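Local coordinates for cell division control protein 73 (Saccharomyces cerevisiae, PDB 3V46), which serves, as a subunit of the PAF1 complex, in transcription initiation and elongation by RNA polymerase II and in transcription-coupled histone modification, here represented by its C-terminal Ras-like domain, at residues Q34-S39 / Y155-L160. Numbering follows the deposited sequence.
Sequences QFLLES and YFWHSL
Trp157 and Leu36 are joined by one hydrogen bond: the indole NE1 donates to the backbone O of Leu36 over 3.0 Å. At 172° the N-H...O bond is nearly straight, and the oxygen sits at the indole edge, in its plane. The donor is tilted 24° from the carbonyl plane. Leu36 lies in the last turn of helix 32-38; the chain leaves the helix at Ser39 with positive phi, and the Lys40 backbone bonds to Gln34 instead. Tryptophan suits the place by pairing an N-H with a broad apolar surface.

The remaining contacts are apolar. Leu36 CB rests 3.7 Å from Trp157 CZ2. Its two methyls let leucine touch both rings: CD2 meets Phe156 CD2 obliquely at 3.6 Å, while CD1 lies 4.0 Å from both Trp157 CZ2 and Phe156 CE2. With CG anti to the backbone N (chi1 171°), flat, apolar Phe156 fits between Leu36, Trp157 and Phe120 of strand 116-122. Lys59 makes a cation-pi contact with Trp157.

A phenylalanine in place of Trp157 has no N-H to offer, and would probably leave the Leu36 carbonyl without its mate and CB less packed. A straight bond set among apolar groups is consistent with a specific fit between helices 32-38 and 149-166 of this Ras-like, non-GTP-binding domain.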
ATOM      1  N   GLN A  34       4.727  11.077   4.078  1.00 20.19           N
ATOM      2  CA  GLN A  34       5.054  12.244   3.271  1.00 22.19           C
ATOM      3  C   GLN A  34       4.389  12.128   1.902  1.00 18.94           C
ATOM      4  O   GLN A  34       3.859  13.098   1.359  1.00 21.34           O
ATOM      5  CB  GLN A  34       6.567  12.373   3.088  1.00 27.74           C
ATOM      6  CG  GLN A  34       7.316  12.625   4.379  1.00 38.99           C
ATOM      7  CD  GLN A  34       8.489  13.575   4.202  1.00 47.38           C
ATOM      8  OE1 GLN A  34       8.735  14.086   3.106  1.00 50.53           O
ATOM      9  NE2 GLN A  34       9.221  13.818   5.286  1.00 54.50           N
ATOM     10  N   PHE A  35       4.425  10.932   1.343  1.00 18.59           N
ATOM     11  CA  PHE A  35       3.871  10.727   0.021  1.00 17.67           C
ATOM     12  C   PHE A  35       2.354  10.901   0.028  1.00 17.14           C
ATOM     13  O   PHE A  35       1.811  11.714  -0.718  1.00 18.57           O
ATOM     14  CB  PHE A  35       4.269   9.348  -0.512  1.00 18.47           C
ATOM     15  CG  PHE A  35       3.871   9.107  -1.938  1.00 19.41           C
ATOM     16  CD1 PHE A  35       4.408   9.862  -2.964  1.00 23.69           C
ATOM     17  CD2 PHE A  35       2.971   8.114  -2.243  1.00 19.97           C
ATOM     18  CE1 PHE A  35       4.037   9.632  -4.285  1.00 23.24           C
ATOM     19  CE2 PHE A  35       2.603   7.871  -3.554  1.00 24.37           C
ATOM     20  CZ  PHE A  35       3.138   8.631  -4.574  1.00 26.12           C
ATOM     21  N   LEU A  36       1.668  10.149   0.875  1.00 16.99           N
ATOM     22  CA  LEU A  36       0.212  10.143   0.857  1.00 17.76           C
ATOM     23  C   LEU A  36      -0.454  11.377   1.476  1.00 20.22           C
ATOM     24  O   LEU A  36      -1.566  11.726   1.094  1.00 22.15           O
ATOM     25  CB  LEU A  36      -0.320   8.883   1.528  1.00 20.03           C
ATOM     26  CG  LEU A  36       0.017   7.576   0.821  1.00 19.43           C
ATOM     27  CD1 LEU A  36      -0.672   6.441   1.524  1.00 19.17           C
ATOM     28  CD2 LEU A  36      -0.402   7.626  -0.647  1.00 20.83           C
ATOM     29  N   LEU A  37       0.198  12.025   2.434  1.00 20.85           N
ATOM     30  CA  LEU A  37      -0.395  13.191   3.073  1.00 23.18           C
ATOM     31  C   LEU A  37       0.053  14.506   2.450  1.00 26.23           C
ATOM     32  O   LEU A  37      -0.727  15.460   2.376  1.00 30.15           O
ATOM     33  CB  LEU A  37      -0.081  13.203   4.570  1.00 25.09           C
ATOM     34  CG  LEU A  37      -0.750  12.074   5.355  1.00 25.44           C
ATOM     35  CD1 LEU A  37      -0.456  12.233   6.831  1.00 28.74           C
ATOM     36  CD2 LEU A  37      -2.257  12.056   5.111  1.00 30.16           C
ATOM     37  N   GLU A  38       1.307  14.572   2.017  1.00 25.74           N
ATOM     38  CA  GLU A  38       1.845  15.822   1.509  1.00 28.39           C
ATOM     39  C   GLU A  38       2.074  15.791   0.008  1.00 22.18           C
ATOM     40  O   GLU A  38       2.475  16.795  -0.575  1.00 25.62           O
ATOM     41  CB  GLU A  38       3.155  16.150   2.216  1.00 35.82           C
ATOM     42  CG  GLU A  38       3.040  16.198   3.727  1.00 43.91           C
ATOM     43  CD  GLU A  38       4.268  16.798   4.377  1.00 52.73           C
ATOM     44  OE1 GLU A  38       5.363  16.206   4.252  1.00 56.16           O
ATOM     45  OE2 GLU A  38       4.138  17.873   5.001  1.00 54.39           O
ATOM     46  N   SER A  39       1.832  14.635  -0.608  1.00 23.33           N
ATOM     47  CA  SER A  39       2.083  14.450  -2.031  1.00 25.49           C
ATOM     48  C   SER A  39       3.527  14.801  -2.319  1.00 24.43           C
ATOM     49  O   SER A  39       3.856  15.399  -3.345  1.00 29.46           O
ATOM     50  CB  SER A  39       1.140  15.303  -2.873  1.00 28.11           C
ATOM     51  OG  SER A  39      -0.206  15.005  -2.566  1.00 31.21           O
ATOM     52  N   TYR A 155      -4.971  10.110  -7.397  1.00 23.29           N
ATOM     53  CA  TYR A 155      -5.457   8.902  -8.042  1.00 22.58           C
ATOM     54  C   TYR A 155      -5.360   7.703  -7.110  1.00 20.56           C
ATOM     55  O   TYR A 155      -6.247   6.852  -7.078  1.00 20.16           O
ATOM     56  CB  TYR A 155      -4.682   8.619  -9.324  1.00 26.81           C
ATOM     57  CG  TYR A 155      -5.073   7.283  -9.887  1.00 37.62           C
ATOM     58  CD1 TYR A 155      -6.255   7.123 -10.588  1.00 44.29           C
ATOM     59  CD2 TYR A 155      -4.295   6.169  -9.653  1.00 38.80           C
ATOM     60  CE1 TYR A 155      -6.628   5.888 -11.072  1.00 46.20           C
ATOM     61  CE2 TYR A 155      -4.655   4.942 -10.126  1.00 43.37           C
ATOM     62  CZ  TYR A 155      -5.822   4.798 -10.838  1.00 46.02           C
ATOM     63  OH  TYR A 155      -6.187   3.555 -11.313  1.00 49.13           O
ATOM     64  N   PHE A 156      -4.288   7.627  -6.333  1.00 18.46           N
ATOM     65  CA  PHE A 156      -4.153   6.520  -5.410  1.00 17.35           C
ATOM     66  C   PHE A 156      -5.289   6.537  -4.407  1.00 16.92           C
ATOM     67  O   PHE A 156      -5.915   5.514  -4.154  1.00 17.06           O
ATOM     68  CB  PHE A 156      -2.831   6.541  -4.653  1.00 18.22           C
ATOM     69  CG  PHE A 156      -2.791   5.532  -3.555  1.00 17.67           C
ATOM     70  CD1 PHE A 156      -2.476   4.212  -3.840  1.00 18.28           C
ATOM     71  CD2 PHE A 156      -3.132   5.875  -2.248  1.00 18.31           C
ATOM     72  CE1 PHE A 156      -2.474   3.258  -2.859  1.00 18.93           C
ATOM     73  CE2 PHE A 156      -3.123   4.916  -1.249  1.00 17.53           C
ATOM     74  CZ  PHE A 156      -2.788   3.601  -1.557  1.00 18.91           C
ATOM     75  N   TRP A 157      -5.549   7.695  -3.811  1.00 17.31           N
ATOM     76  CA  TRP A 157      -6.608   7.764  -2.819  1.00 17.11           C
ATOM     77  C   TRP A 157      -7.968   7.454  -3.424  1.00 17.69           C
ATOM     78  O   TRP A 157      -8.799   6.835  -2.765  1.00 19.19           O
ATOM     79  CB  TRP A 157      -6.628   9.124  -2.129  1.00 16.96           C
ATOM     80  CG  TRP A 157      -5.595   9.310  -1.064  1.00 18.15           C
ATOM     81  CD1 TRP A 157      -4.622  10.261  -1.034  1.00 18.97           C
ATOM     82  CD2 TRP A 157      -5.449   8.552   0.142  1.00 17.66           C
ATOM     83  NE1 TRP A 157      -3.887  10.153   0.119  1.00 20.78           N
ATOM     84  CE2 TRP A 157      -4.378   9.114   0.861  1.00 19.43           C
ATOM     85  CE3 TRP A 157      -6.135   7.468   0.695  1.00 20.47           C
ATOM     86  CZ2 TRP A 157      -3.964   8.616   2.094  1.00 21.00           C
ATOM     87  CZ3 TRP A 157      -5.725   6.979   1.921  1.00 22.37           C
ATOM     88  CH2 TRP A 157      -4.653   7.555   2.610  1.00 23.63           C
ATOM     89  N   HIS A 158      -8.205   7.891  -4.662  1.00 21.13           N
ATOM     90  CA  HIS A 158      -9.449   7.579  -5.363  1.00 22.33           C
ATOM     91  C   HIS A 158      -9.575   6.068  -5.576  1.00 19.19           C
ATOM     92  O   HIS A 158     -10.643   5.494  -5.371  1.00 20.25           O
ATOM     93  CB  HIS A 158      -9.508   8.349  -6.697  1.00 25.05           C
ATOM     94  CG  HIS A 158     -10.577   7.885  -7.637  1.00 37.95           C
ATOM     95  ND1 HIS A 158     -11.849   8.415  -7.638  1.00 44.63           N
ATOM     96  CD2 HIS A 158     -10.556   6.956  -8.623  1.00 41.68           C
ATOM     97  CE1 HIS A 158     -12.570   7.827  -8.577  1.00 44.69           C
ATOM     98  NE2 HIS A 158     -11.808   6.940  -9.192  1.00 46.84           N
ATOM     99  N   SER A 159      -8.466   5.432  -5.960  1.00 20.15           N
ATOM    100  CA  SER A 159      -8.409   3.989  -6.182  1.00 22.29           C
ATOM    101  C   SER A 159      -8.731   3.253  -4.894  1.00 19.43           C
ATOM    102  O   SER A 159      -9.503   2.293  -4.879  1.00 19.57           O
ATOM    103  CB  SER A 159      -7.012   3.588  -6.676  1.00 26.22           C
ATOM    104  OG  SER A 159      -6.868   2.181  -6.747  1.00 30.25           O
ATOM    105  N   LEU A 160      -8.152   3.719  -3.794  1.00 19.68           N
ATOM    106  CA  LEU A 160      -8.374   3.070  -2.513  1.00 18.33           C
ATOM    107  C   LEU A 160      -9.799   3.331  -1.998  1.00 19.98           C
ATOM    108  O   LEU A 160     -10.430   2.449  -1.428  1.00 20.78           O
ATOM    109  CB  LEU A 160      -7.327   3.542  -1.510  1.00 18.33           C
ATOM    110  CG  LEU A 160      -7.344   2.828  -0.165  1.00 20.85           C
ATOM    111  CD1 LEU A 160      -7.214   1.316  -0.334  1.00 24.07           C
ATOM    112  CD2 LEU A 160      -6.231   3.364   0.713  1.00 25.52           C
TER